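Periplasmic binding protein/LacI transcriptional regulator (Shewanella sp. ANA-3, PDB 5OCP) binds L-arabinofuranose, in both its alpha and beta forms, and probably delivers it from the periplasm to an arabinose ABC transporter. Local coordinates at residues T68-V73 / R89-D94; I159-T164 / K181-Q186; P226-A231 / G235-T240. All blocks are in the same frame, centred on the assembly; numbering follows the deposited sequence.

Read from the N terminus, the three contacts follow one another in series, none nested in or crossing another. Contact 1 comes first, in the half of the protein built on the parallel sheet; it closes the chain between residues 68-73, which run into helix 71-79, and the loop after strand 84-87. Contacts 2 and 3 belong to the other half and both reach its mixed sheet. Contact 2 closes a loop of 16 residues, mostly helix 169-183, tying that helix to the outermost strand 157-164. Contact 3 closes one of only three residues, folding helix 226-234 onto the strand that follows it. Centres of contacts 1 and 3 lie about 35 Å apart, on opposite sides of the chain's centre.

Contact 1. Residues T68-V73 / R89-D94; sequences TGWKPV and RNIKVD. With AHR (alpha-L-arabinofuranose), chain I; FUB (beta-L-arabinofuranose), chain J.
Ile91 sets a methyl on an aromatic face: its CG2 sits over the five-membered ring of Trp70, 3.9 Å from the centroid and 22° off the normal, a CH-pi contact whose shortest approach is 3.6 Å, from Ile91 CG2 to Trp70 CD1. The isoleucine directs this branch to the indole with CG1 wedged between backbone N and carbonyl carbon (chi1 65°), which leaves CG2 beside the N. No direct hydrogen bond links residues 68-73 to 89-94; instead a single water accepts from Trp70 N at 3.0 Å and donates to Lys92 O at 2.9 Å. The indole N-H is spent elsewhere, on Val66 O, which helps to fix the ring's rotation, while Gln45 and Ile46 of helix 42-54 pack against it. Residues 89-94 leave the C-terminal end of strand 84-87, and as in other periplasmic binding proteins, loops at these strand ends supply sugar-binding residues, here Arg89. Its extended side chain reaches the arabinofuranose, modelled as both anomers. Arg89 NE donates to O5 of either anomer at 3.0 Å and Arg89 NH2 to its O4 at 2.9 Å, both bonds nearly straight; Arg89 NH1 is held by Val65 O, a second-shell tie that helps to position the guanidinium. At the far, exposed end, Lys71 NZ and Asp94 OD2 make a long salt bridge of 3.9 Å, the two side chains crossing at about a right angle.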
loop_
_atom_site.group_PDB
_atom_site.type_symbol
_atom_site.label_atom_id
_atom_site.label_comp_id
_atom_site.label_asym_id
_atom_site.label_seq_id
_atom_site.Cartn_x
_atom_site.Cartn_y
_atom_site.Cartn_z
ATOM N N THR A 68 10.674 3.510 12.040
ATOM C CA THR A 68 11.674 3.998 12.969
ATOM C C THR A 68 12.488 5.130 12.377
ATOM O O THR A 68 12.579 5.231 11.156
ATOM C CB THR A 68 12.638 2.827 13.270
ATOM O OG1 THR A 68 13.098 2.222 12.046
ATOM C CG2 THR A 68 11.855 1.746 13.983
ATOM N N GLY A 69 13.132 5.938 13.228
ATOM C CA GLY A 69 14.239 6.810 12.811
ATOM C C GLY A 69 13.838 8.196 12.398
ATOM O O GLY A 69 14.640 8.932 11.802
ATOM N N TRP A 70 12.599 8.565 12.659
ATOM C CA TRP A 70 12.073 9.852 12.233
ATOM C C TRP A 70 12.198 10.998 13.229
ATOM O O TRP A 70 11.984 12.174 12.860
ATOM C CB TRP A 70 10.595 9.758 11.807
ATOM C CG TRP A 70 10.451 8.820 10.614
ATOM C CD1 TRP A 70 10.092 7.536 10.659
ATOM C CD2 TRP A 70 10.691 9.145 9.232
ATOM N NE1 TRP A 70 10.049 7.002 9.380
ATOM C CE2 TRP A 70 10.419 7.985 8.489
ATOM C CE3 TRP A 70 11.059 10.310 8.557
ATOM C CZ2 TRP A 70 10.557 7.941 7.103
ATOM C CZ3 TRP A 70 11.175 10.256 7.194
ATOM C CH2 TRP A 70 10.896 9.079 6.475
ATOM N N LYS A 71 12.422 10.703 14.492
ATOM C CA LYS A 71 12.313 11.759 15.493
ATOM C C LYS A 71 13.195 12.999 15.306
ATOM O O LYS A 71 12.729 14.168 15.388
ATOM C CB LYS A 71 12.566 11.154 16.909
ATOM C CG LYS A 71 12.368 12.168 18.037
ATOM C CD LYS A 71 12.078 11.567 19.413
ATOM C CE LYS A 71 13.137 10.547 19.838
ATOM N NZ LYS A 71 13.362 10.515 21.326
ATOM N N PRO A 72 14.456 12.779 14.960
ATOM C CA PRO A 72 15.329 13.970 14.757
ATOM C C PRO A 72 14.807 14.918 13.701
ATOM O O PRO A 72 14.704 16.134 13.966
ATOM C CB PRO A 72 16.667 13.372 14.382
ATOM C CG PRO A 72 16.652 12.009 14.939
ATOM C CD PRO A 72 15.203 11.536 14.842
ATOM N N VAL A 73 14.446 14.376 12.497
ATOM C CA VAL A 73 13.945 15.268 11.448
ATOM C C VAL A 73 12.618 15.894 11.794
ATOM O O VAL A 73 12.385 17.050 11.470
ATOM C CB VAL A 73 14.031 14.622 10.023
ATOM C CG1 VAL A 73 12.891 13.599 9.748
ATOM C CG2 VAL A 73 14.112 15.701 8.982
ATOM N N ARG A 89 1.815 4.971 5.250
ATOM C CA ARG A 89 2.377 4.194 6.349
ATOM C C ARG A 89 2.442 5.033 7.628
ATOM O O ARG A 89 1.835 6.138 7.709
ATOM C CB ARG A 89 3.707 3.556 5.960
ATOM C CG ARG A 89 3.575 2.705 4.709
ATOM C CD ARG A 89 4.914 2.113 4.285
ATOM N NE ARG A 89 4.744 1.338 3.015
ATOM C CZ ARG A 89 5.777 0.858 2.311
ATOM N NH1 ARG A 89 7.032 1.062 2.672
ATOM N NH2 ARG A 89 5.554 0.248 1.132
ATOM N N ASN A 90 3.038 4.444 8.635
ATOM C CA ASN A 90 3.059 5.112 9.952
ATOM C C ASN A 90 4.490 5.323 10.400
ATOM O O ASN A 90 5.454 4.699 9.960
ATOM C CB ASN A 90 2.305 4.298 11.026
ATOM C CG ASN A 90 1.809 5.138 12.212
ATOM O OD1 ASN A 90 1.844 6.363 12.183
ATOM N ND2 ASN A 90 1.438 4.457 13.292
ATOM N N ILE A 91 4.627 6.172 11.409
ATOM C CA ILE A 91 5.895 6.396 12.102
ATOM C C ILE A 91 5.697 5.971 13.566
ATOM O O ILE A 91 4.563 5.953 14.053
ATOM C CB ILE A 91 6.335 7.864 11.993
ATOM C CG1 ILE A 91 5.367 8.775 12.723
ATOM C CG2 ILE A 91 6.530 8.282 10.530
ATOM C CD1 ILE A 91 5.780 10.249 12.794
ATOM N N LYS A 92 6.743 5.506 14.200
ATOM C CA LYS A 92 6.706 5.284 15.656
ATOM C C LYS A 92 7.417 6.427 16.344
ATOM O O LYS A 92 8.636 6.549 16.224
ATOM C CB LYS A 92 7.337 3.933 16.018
ATOM C CG LYS A 92 6.527 2.737 15.559
ATOM C CD LYS A 92 5.112 2.618 16.087
ATOM C CE LYS A 92 4.386 1.423 15.481
ATOM N NZ LYS A 92 4.862 0.094 15.986
ATOM N N VAL A 93 6.680 7.303 16.987
ATOM C CA VAL A 93 7.283 8.355 17.761
ATOM C C VAL A 93 6.613 8.412 19.117
ATOM O O VAL A 93 5.526 7.983 19.275
ATOM C CB VAL A 93 7.234 9.731 17.102
ATOM C CG1 VAL A 93 8.106 9.754 15.889
ATOM C CG2 VAL A 93 5.846 10.143 16.767
ATOM N N ASP A 94 7.313 8.974 20.099
ATOM C CA ASP A 94 6.791 9.058 21.461
ATOM C C ASP A 94 6.033 10.349 21.784
ATOM O O ASP A 94 5.510 10.500 22.887
ATOM C CB ASP A 94 7.922 8.857 22.474
ATOM C CG ASP A 94 9.014 9.899 22.344
ATOM O OD1 ASP A 94 8.895 10.782 21.467
ATOM O OD2 ASP A 94 9.993 9.838 23.117
HETATM O O5 AHR I . 1.961 1.392 1.903
HETATM C C5 AHR I . 1.113 0.897 0.913
HETATM C C4 AHR I . 1.749 -0.295 0.221
HETATM O O4 AHR I . 3.035 0.022 -0.259
HETATM C C3 AHR I . 0.902 -0.785 -0.969
HETATM O O3 AHR I . -0.075 -1.652 -0.492
HETATM C C2 AHR I . 2.000 -1.400 -1.820
HETATM O O2 AHR I . 1.703 -1.572 -3.175
HETATM C C1 AHR I . 3.073 -0.339 -1.648
HETATM O O1 AHR I . 4.262 -0.873 -1.934
HETATM O O5 FUB J . 1.960 1.391 1.902
HETATM C C5 FUB J . 1.118 0.896 0.908
HETATM C C4 FUB J . 1.759 -0.294 0.213
HETATM O O4 FUB J . 3.051 0.007 -0.256
HETATM C C3 FUB J . 0.921 -0.783 -0.979
HETATM O O3 FUB J . -0.070 -1.637 -0.497
HETATM C C2 FUB J . 2.002 -1.466 -1.807
HETATM O O2 FUB J . 1.701 -1.583 -3.178
HETATM C C1 FUB J . 3.285 -0.697 -1.490
HETATM O O1 FUB J . 3.426 0.244 -2.437
HETATM O O HOH W 1 10.366 7.204 14.035
#

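Contact 2. Residues I159-T164 / K181-Q186; sequences IVRSQT and KAQNGQ
Val160 makes the first touch along strand 157-164: its CG2 methyl stands 3.7 Å from Gln183 OE1, the two side chains crossing at about a right angle. The next residue, Arg161, carries most of the contact. Its NE donates to Gln183 OE1 at 2.7 Å, almost perfectly straight at 176°, with the oxygen in the plane of the guanidinium and the donor on a lone pair in the carbonyl plane of the amide. The two flat groups nevertheless stand nearly perpendicular, 83° apart. A bend at chi2 (-87°) turns the arginine chain so that one guanidinium face lies against Ala182, whose CB is 3.3 Å from Arg161 NH1. Here the end of a helix packs on the outermost strand of a sheet: strand 157-164 borders the mixed sheet, paired on its inner side with strand 126-132, and helix 169-183 follows it in the alternating order of a periplasmic binding protein domain. Gln183 is gripped at both ends of its amide. While OE1 takes the arginine, Gln183 NE2 donates to Gln186 O at 2.9 Å, from above that carbonyl plane, across the type I' turn from Gln183 to Gln186. Beyond Arg161, Gln163 turns to Val175 and Phe179 of the same helix.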
loop_
_atom_site.group_PDB
_atom_site.type_symbol
_atom_site.label_atom_id
_atom_site.label_comp_id
_atom_site.label_asym_id
_atom_site.label_seq_id
_atom_site.Cartn_x
_atom_site.Cartn_y
_atom_site.Cartn_z
ATOM N N ILE A 159 -0.968 -20.832 7.573
ATOM C CA ILE A 159 0.055 -20.337 6.739
ATOM C C ILE A 159 1.241 -21.288 6.788
ATOM O O ILE A 159 1.854 -21.438 7.868
ATOM C CB ILE A 159 0.479 -18.900 7.096
ATOM C CG1 ILE A 159 -0.709 -17.932 6.827
ATOM C CG2 ILE A 159 1.652 -18.501 6.274
ATOM C CD1 ILE A 159 -0.481 -16.479 7.338
ATOM N N VAL A 160 1.500 -21.907 5.650
ATOM C CA VAL A 160 2.528 -22.958 5.570
ATOM C C VAL A 160 3.814 -22.466 5.051
ATOM O O VAL A 160 4.822 -23.143 5.262
ATOM C CB VAL A 160 2.046 -24.236 4.840
ATOM C CG1 VAL A 160 0.826 -24.801 5.535
ATOM C CG2 VAL A 160 1.783 -24.012 3.360
ATOM N N ARG A 161 3.858 -21.303 4.393
ATOM C CA ARG A 161 5.117 -20.755 3.801
ATOM C C ARG A 161 4.950 -19.251 3.984
ATOM O O ARG A 161 3.825 -18.762 3.765
ATOM C CB ARG A 161 5.225 -20.911 2.236
ATOM C CG ARG A 161 5.018 -22.283 1.643
ATOM C CD ARG A 161 6.331 -22.964 1.651
ATOM N NE ARG A 161 6.273 -24.413 1.753
ATOM C CZ ARG A 161 7.296 -25.139 2.196
ATOM N NH1 ARG A 161 8.426 -24.535 2.567
ATOM N NH2 ARG A 161 7.202 -26.472 2.271
ATOM N N SER A 162 6.038 -18.538 4.331
ATOM C CA SER A 162 5.946 -17.089 4.500
ATOM C C SER A 162 7.316 -16.472 4.262
ATOM O O SER A 162 8.266 -16.952 4.823
ATOM C CB SER A 162 5.354 -16.757 5.850
ATOM O OG SER A 162 5.283 -15.386 6.018
ATOM N N GLN A 163 7.407 -15.496 3.340
ATOM C CA GLN A 163 8.675 -14.868 3.007
ATOM C C GLN A 163 8.393 -13.526 2.381
ATOM O O GLN A 163 7.337 -13.328 1.688
ATOM C CB GLN A 163 9.455 -15.794 2.074
ATOM C CG GLN A 163 10.845 -15.319 1.680
ATOM C CD GLN A 163 11.573 -16.322 0.785
ATOM O OE1 GLN A 163 11.182 -17.494 0.661
ATOM N NE2 GLN A 163 12.624 -15.863 0.156
ATOM N N THR A 164 9.337 -12.601 2.538
ATOM C CA THR A 164 9.123 -11.290 1.873
ATOM C C THR A 164 9.348 -11.345 0.370
ATOM O O THR A 164 10.325 -11.940 -0.148
ATOM C CB THR A 164 9.952 -10.159 2.514
ATOM O OG1 THR A 164 9.621 -8.892 1.856
ATOM C CG2 THR A 164 11.473 -10.395 2.314
ATOM N N LYS A 181 8.545 -25.074 -5.212
ATOM C CA LYS A 181 9.617 -26.052 -5.135
ATOM C C LYS A 181 9.665 -26.669 -3.731
ATOM O O LYS A 181 9.818 -27.882 -3.595
ATOM C CB LYS A 181 10.961 -25.404 -5.474
ATOM C CG LYS A 181 11.257 -25.332 -6.963
ATOM C CD LYS A 181 12.202 -24.185 -7.283
ATOM C CE LYS A 181 13.652 -24.593 -7.083
ATOM N NZ LYS A 181 13.825 -26.072 -7.131
ATOM N N ALA A 182 9.535 -25.842 -2.691
ATOM C CA ALA A 182 9.559 -26.354 -1.346
ATOM C C ALA A 182 8.338 -27.187 -0.991
ATOM O O ALA A 182 8.392 -27.968 -0.081
ATOM C CB ALA A 182 9.735 -25.252 -0.324
ATOM N N GLN A 183 7.217 -26.949 -1.656
ATOM C CA GLN A 183 5.997 -27.750 -1.343
ATOM C C GLN A 183 6.164 -29.207 -1.666
ATOM O O GLN A 183 5.473 -30.088 -1.044
ATOM C CB GLN A 183 4.787 -27.206 -2.037
ATOM C CG GLN A 183 4.318 -25.959 -1.295
ATOM C CD GLN A 183 3.575 -26.232 -0.029
ATOM O OE1 GLN A 183 4.004 -25.796 1.070
ATOM N NE2 GLN A 183 2.417 -26.957 -0.146
ATOM N N ASN A 184 7.026 -29.444 -2.651
ATOM C CA ASN A 184 7.420 -30.837 -2.984
ATOM C C ASN A 184 6.128 -31.568 -3.439
ATOM O O ASN A 184 5.903 -32.695 -3.001
ATOM C CB ASN A 184 8.051 -31.487 -1.723
ATOM C CG ASN A 184 8.819 -32.783 -2.040
ATOM O OD1 ASN A 184 9.393 -32.897 -3.131
ATOM N ND2 ASN A 184 8.856 -33.733 -1.074
ATOM N N GLY A 185 5.280 -30.884 -4.233
ATOM C CA GLY A 185 4.026 -31.387 -4.795
ATOM C C GLY A 185 2.749 -31.258 -3.963
ATOM O O GLY A 185 1.699 -31.510 -4.465
ATOM N N GLN A 186 2.850 -30.906 -2.682
ATOM C CA GLN A 186 1.732 -30.808 -1.790
ATOM C C GLN A 186 0.903 -29.580 -2.233
ATOM O O GLN A 186 1.490 -28.537 -2.393
ATOM C CB GLN A 186 2.198 -30.616 -0.400
ATOM C CG GLN A 186 1.106 -30.690 0.613
ATOM C CD GLN A 186 1.660 -30.472 1.999
ATOM O OE1 GLN A 186 2.879 -30.289 2.185
ATOM N NE2 GLN A 186 0.768 -30.468 2.996
#

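Contact 3. Residues P226-A231 / G235-T240; sequences PDYFKA and GDVNAT
Tyr228 meets Val237 face on: the CG2 methyl lies over the phenol ring, 3.6 Å from its centroid and 18° off the normal, in a CH-pi contact. Val237 CG2 also reaches Ala231 CB at 3.7 Å, one helical turn further along, and so fills the angle between the helix and the chain returning beneath it. Tyr228 CE1 comes to 3.4 Å from Thr240 CB, obliquely to the ring, while Tyr228 OH makes a weak hydrogen bond to Ala239 O at 2.8 Å. What sends the ring this way is its first torsion, with CG anti to the backbone N (chi1 -165°), which carries the hydroxyl over the incoming strand. An alanine in place of Tyr228 is likely to leave Val237 CG2 without its aromatic face and Ala239 O without its phenol partner, opening a gap between helix and strand. The turn itself is set by backbone: Asp236 N donates to Ala231 O at 2.9 Å, and Gly235, with positive phi, ends the helix in a Schellman motif. A side chain there would be jammed against the preceding carbonyl oxygen.

In the next shell, Ala199 of helix 196-208 and Ile219 and Ser221 of strand 218-221 also pack on Tyr228, and Val203 and Ile219 on Val237. Thr240 OG1 is hydrogen-bonded to Asp196, which helps to orient the side chain that flanks the ring. Lys207 holds Asp236 by a salt bridge. Together these contacts close the second half of a beta-alpha-beta unit, strand 218-221, helix 226-234 and strand 239-242, the repeating element of the periplasmic binding protein fold.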
loop_
_atom_site.group_PDB
_atom_site.type_symbol
_atom_site.label_atom_id
_atom_site.label_comp_id
_atom_site.label_asym_id
_atom_site.label_seq_id
_atom_site.Cartn_x
_atom_site.Cartn_y
_atom_site.Cartn_z
ATOM N N PRO A 226 -5.509 -1.427 -11.399
ATOM C CA PRO A 226 -6.255 -1.850 -12.595
ATOM C C PRO A 226 -5.792 -3.145 -13.214
ATOM O O PRO A 226 -6.659 -3.933 -13.590
ATOM C CB PRO A 226 -6.003 -0.680 -13.556
ATOM C CG PRO A 226 -5.984 0.506 -12.636
ATOM C CD PRO A 226 -5.156 0.008 -11.472
ATOM N N ASP A 227 -4.505 -3.379 -13.256
ATOM C CA ASP A 227 -3.950 -4.634 -13.768
ATOM C C ASP A 227 -4.461 -5.830 -12.965
ATOM O O ASP A 227 -4.602 -6.966 -13.502
ATOM C CB ASP A 227 -2.466 -4.694 -13.787
ATOM C CG ASP A 227 -1.865 -3.925 -14.952
ATOM O OD1 ASP A 227 -2.645 -3.405 -15.807
ATOM O OD2 ASP A 227 -0.632 -3.891 -14.984
ATOM N N TYR A 228 -4.708 -5.627 -11.673
ATOM C CA TYR A 228 -5.278 -6.750 -10.884
ATOM C C TYR A 228 -6.766 -7.007 -11.179
ATOM O O TYR A 228 -7.265 -8.171 -11.204
ATOM C CB TYR A 228 -5.030 -6.531 -9.388
ATOM C CG TYR A 228 -5.244 -7.737 -8.528
ATOM C CD1 TYR A 228 -6.487 -8.088 -8.029
ATOM C CD2 TYR A 228 -4.138 -8.543 -8.128
ATOM C CE1 TYR A 228 -6.690 -9.195 -7.198
ATOM C CE2 TYR A 228 -4.322 -9.636 -7.304
ATOM C CZ TYR A 228 -5.545 -9.935 -6.786
ATOM O OH TYR A 228 -5.735 -11.017 -5.984
ATOM N N PHE A 229 -7.543 -5.932 -11.389
ATOM C CA PHE A 229 -8.919 -6.025 -11.776
ATOM C C PHE A 229 -8.979 -6.723 -13.165
ATOM O O PHE A 229 -9.831 -7.589 -13.354
ATOM C CB PHE A 229 -9.592 -4.656 -11.887
ATOM C CG PHE A 229 -10.121 -4.190 -10.563
ATOM C CD1 PHE A 229 -11.406 -4.560 -10.130
ATOM C CD2 PHE A 229 -9.351 -3.348 -9.764
ATOM C CE1 PHE A 229 -11.886 -4.201 -8.900
ATOM C CE2 PHE A 229 -9.851 -2.945 -8.533
ATOM C CZ PHE A 229 -11.073 -3.399 -8.067
ATOM N N LYS A 230 -8.031 -6.388 -14.000
ATOM C CA LYS A 230 -7.925 -7.092 -15.317
ATOM C C LYS A 230 -7.682 -8.622 -15.155
ATOM O O LYS A 230 -8.438 -9.452 -15.678
ATOM C CB LYS A 230 -6.878 -6.505 -16.179
ATOM C CG LYS A 230 -6.791 -7.222 -17.536
ATOM C CD LYS A 230 -6.025 -6.411 -18.582
ATOM C CE LYS A 230 -5.986 -7.147 -19.934
ATOM N NZ LYS A 230 -7.354 -7.598 -20.362
ATOM N N ALA A 231 -6.708 -8.961 -14.323
ATOM C CA ALA A 231 -6.462 -10.328 -13.918
ATOM C C ALA A 231 -7.657 -11.054 -13.300
ATOM O O ALA A 231 -7.877 -12.269 -13.525
ATOM C CB ALA A 231 -5.236 -10.346 -12.986
ATOM N N GLY A 235 -9.834 -14.250 -14.804
ATOM C CA GLY A 235 -9.862 -15.487 -14.040
ATOM C C GLY A 235 -8.547 -15.938 -13.349
ATOM O O GLY A 235 -8.561 -16.961 -12.684
ATOM N N ASP A 236 -7.497 -15.135 -13.402
ATOM C CA ASP A 236 -6.152 -15.515 -12.892
ATOM C C ASP A 236 -5.898 -15.209 -11.423
ATOM O O ASP A 236 -4.972 -15.754 -10.801
ATOM C CB ASP A 236 -5.077 -14.831 -13.724
ATOM C CG ASP A 236 -4.903 -15.466 -15.150
ATOM O OD1 ASP A 236 -5.308 -16.639 -15.305
ATOM O OD2 ASP A 236 -4.308 -14.788 -15.997
ATOM N N VAL A 237 -6.705 -14.310 -10.852
ATOM C CA VAL A 237 -6.649 -14.008 -9.387
ATOM C C VAL A 237 -8.068 -13.830 -8.848
ATOM O O VAL A 237 -9.010 -13.757 -9.633
ATOM C CB VAL A 237 -5.844 -12.728 -9.146
ATOM C CG1 VAL A 237 -4.421 -12.879 -9.628
ATOM C CG2 VAL A 237 -6.521 -11.518 -9.740
ATOM N N ASN A 238 -8.229 -13.823 -7.533
ATOM C CA ASN A 238 -9.572 -13.951 -6.980
ATOM C C ASN A 238 -10.138 -12.731 -6.313
ATOM O O ASN A 238 -11.292 -12.435 -6.541
ATOM C CB ASN A 238 -9.631 -15.081 -6.065
ATOM C CG ASN A 238 -9.288 -16.384 -6.784
ATOM O OD1 ASN A 238 -8.118 -16.765 -6.868
ATOM N ND2 ASN A 238 -10.312 -17.024 -7.393
ATOM N N ALA A 239 -9.340 -12.075 -5.467
ATOM C CA ALA A 239 -9.889 -10.990 -4.553
ATOM C C ALA A 239 -8.817 -10.026 -4.167
ATOM O O ALA A 239 -7.640 -10.392 -4.054
ATOM C CB ALA A 239 -10.576 -11.529 -3.308
ATOM N N THR A 240 -9.185 -8.741 -4.020
ATOM C CA THR A 240 -8.289 -7.745 -3.484
ATOM C C THR A 240 -9.076 -6.722 -2.710
ATOM O O THR A 240 -10.276 -6.583 -2.907
ATOM C CB THR A 240 -7.458 -7.091 -4.594
ATOM O OG1 THR A 240 -6.461 -6.231 -4.061
ATOM C CG2 THR A 240 -8.341 -6.255 -5.532
#